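PDB 5WZJ: pumilio homolog 23 from Arabidopsis thaliana, which binds a specific sequence in 18S rRNA through pumilio repeats packed into a right-handed superhelix, and probably regulates translation and mRNA stability. Local coordinates for residues N28-N33 with V42-A47. Residues are numbered along the deposited sequence; the frame is centred on the assembly and turned at random.
Sequences NLFDSN and VICGNA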
loop_
_atom_site.group_PDB
_atom_site.type_symbol
_atom_site.label_atom_id
_atom_site.label_comp_id
_atom_site.label_asym_id
_atom_site.label_seq_id
_atom_site.Cartn_x
_atom_site.Cartn_y
_atom_site.Cartn_z
ATOM N N ASN A 28 -8.461 -14.328 35.426
ATOM C CA ASN A 28 -7.351 -15.023 36.082
ATOM C C ASN A 28 -7.392 -16.519 35.796
ATOM O O ASN A 28 -6.345 -17.155 35.623
ATOM C CB ASN A 28 -7.357 -14.786 37.595
ATOM C CG ASN A 28 -6.202 -15.529 38.299
ATOM O OD1 ASN A 28 -5.086 -15.003 38.418
ATOM N ND2 ASN A 28 -6.462 -16.768 38.735
ATOM N N LEU A 29 -8.592 -17.098 35.743
ATOM C CA LEU A 29 -8.709 -18.512 35.414
ATOM C C LEU A 29 -8.097 -18.822 34.052
ATOM O O LEU A 29 -7.520 -19.898 33.867
ATOM C CB LEU A 29 -10.177 -18.941 35.462
ATOM C CG LEU A 29 -10.504 -20.422 35.254
ATOM C CD1 LEU A 29 -9.747 -21.304 36.228
ATOM C CD2 LEU A 29 -11.993 -20.640 35.399
ATOM N N PHE A 30 -8.191 -17.895 33.094
ATOM C CA PHE A 30 -7.579 -18.137 31.791
ATOM C C PHE A 30 -6.079 -17.852 31.794
ATOM O O PHE A 30 -5.332 -18.517 31.068
ATOM C CB PHE A 30 -8.270 -17.304 30.709
ATOM C CG PHE A 30 -9.689 -17.714 30.446
ATOM C CD1 PHE A 30 -10.174 -18.928 30.905
ATOM C CD2 PHE A 30 -10.540 -16.885 29.733
ATOM C CE1 PHE A 30 -11.486 -19.307 30.663
ATOM C CE2 PHE A 30 -11.851 -17.255 29.489
ATOM C CZ PHE A 30 -12.324 -18.465 29.951
ATOM N N ASP A 31 -5.621 -16.877 32.589
ATOM C CA ASP A 31 -4.184 -16.634 32.705
ATOM C C ASP A 31 -3.453 -17.873 33.219
ATOM O O ASP A 31 -2.331 -18.166 32.786
ATOM C CB ASP A 31 -3.923 -15.431 33.609
ATOM C CG ASP A 31 -4.450 -14.141 33.020
ATOM O OD1 ASP A 31 -4.697 -14.100 31.795
ATOM O OD2 ASP A 31 -4.615 -13.166 33.784
ATOM N N SER A 32 -4.065 -18.608 34.143
ATOM C CA SER A 32 -3.614 -19.963 34.426
ATOM C C SER A 32 -4.070 -20.884 33.302
ATOM O O SER A 32 -5.169 -20.734 32.763
ATOM C CB SER A 32 -4.171 -20.450 35.764
ATOM O OG SER A 32 -4.185 -19.406 36.725
ATOM N N ASN A 33 -3.223 -21.840 32.935
ATOM C CA ASN A 33 -3.568 -22.789 31.885
ATOM C C ASN A 33 -4.042 -24.119 32.456
ATOM O O ASN A 33 -3.829 -25.175 31.847
ATOM C CB ASN A 33 -2.389 -22.993 30.938
ATOM C CG ASN A 33 -1.949 -21.695 30.280
ATOM O OD1 ASN A 33 -2.636 -21.163 29.404
ATOM N ND2 ASN A 33 -0.803 -21.174 30.707
ATOM N N VAL A 42 -16.390 -23.268 26.593
ATOM C CA VAL A 42 -17.652 -23.384 27.314
ATOM C C VAL A 42 -17.755 -22.309 28.398
ATOM O O VAL A 42 -18.805 -21.676 28.563
ATOM C CB VAL A 42 -17.801 -24.802 27.894
ATOM C CG1 VAL A 42 -19.061 -24.909 28.741
ATOM C CG2 VAL A 42 -17.815 -25.835 26.767
ATOM N N ILE A 43 -16.674 -22.087 29.153
ATOM C CA ILE A 43 -16.673 -21.039 30.176
ATOM C C ILE A 43 -16.872 -19.659 29.539
ATOM O O ILE A 43 -17.623 -18.824 30.054
ATOM C CB ILE A 43 -15.369 -21.097 30.994
ATOM C CG1 ILE A 43 -15.330 -22.354 31.872
ATOM C CG2 ILE A 43 -15.191 -19.823 31.825
ATOM C CD1 ILE A 43 -13.992 -22.561 32.569
ATOM N N CYS A 44 -16.195 -19.396 28.423
ATOM C CA CYS A 44 -16.403 -18.132 27.720
ATOM C C CYS A 44 -17.879 -17.916 27.411
ATOM O O CYS A 44 -18.414 -16.825 27.626
ATOM C CB CYS A 44 -15.566 -18.095 26.440
ATOM S SG CYS A 44 -13.786 -17.847 26.655
ATOM N N GLY A 45 -18.570 -18.963 26.960
ATOM C CA GLY A 45 -19.984 -18.828 26.641
ATOM C C GLY A 45 -20.852 -18.611 27.867
ATOM O O GLY A 45 -21.768 -17.782 27.849
ATOM N N ASN A 46 -20.584 -19.349 28.947
ATOM C CA ASN A 46 -21.322 -19.112 30.186
ATOM C C ASN A 46 -21.130 -17.682 30.674
ATOM O O ASN A 46 -22.080 -17.037 31.133
ATOM C CB ASN A 46 -20.879 -20.095 31.266
ATOM C CG ASN A 46 -21.232 -21.529 30.928
ATOM O OD1 ASN A 46 -22.050 -21.787 30.042
ATOM N ND2 ASN A 46 -20.624 -22.471 31.644
ATOM N N ALA A 47 -19.899 -17.171 30.590
ATOM C CA ALA A 47 -19.645 -15.831 31.096
ATOM C C ALA A 47 -20.368 -14.780 30.264
ATOM O O ALA A 47 -20.847 -13.783 30.813
ATOM C CB ALA A 47 -18.140 -15.566 31.147
#
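The thiol of C44 sits against the far end of the F30 ring, a cysteine sulfur-aromatic contact in which C44 SG lies 3.5 Å from F30 CE2. The sulfur comes in obliquely, 4.5 Å from the ring centroid and 62° off the ring normal, and meets the CE2-CZ bond. Beside it the I43 methyl CG2 shares F30 CZ, at 3.7 Å, and also touches CE1. The end of the F30 ring thus meets two consecutive residues of helix 37-49, and the side chains of F30 and I43 run alongside each other, pointing opposite ways. With CB already directed at helix 37-49, a CG anti to the carbonyl carbon (chi1 -67°) carries the F30 ring on to it from the last turn of helix 17-31. L29 adds a lighter touch: its CD2 meets CD1 of I43 at 4.0 Å, with the two side chains set roughly perpendicular. Helix 64-74 lies against the same cluster, with L71 touching both F30 and C44, while R40 makes a cation-pi contact with the ring. With an alanine in place of F30, C44 and I43 would probably face a gap and R40 would lose its aromatic partner. The contact's nearest atom is about 14 Å from the bound RNA. No hydrogen bond links the two segments; apolar and sulfur-aromatic contacts join this N-terminal helical pair, relying on shape fit rather than directed bonds.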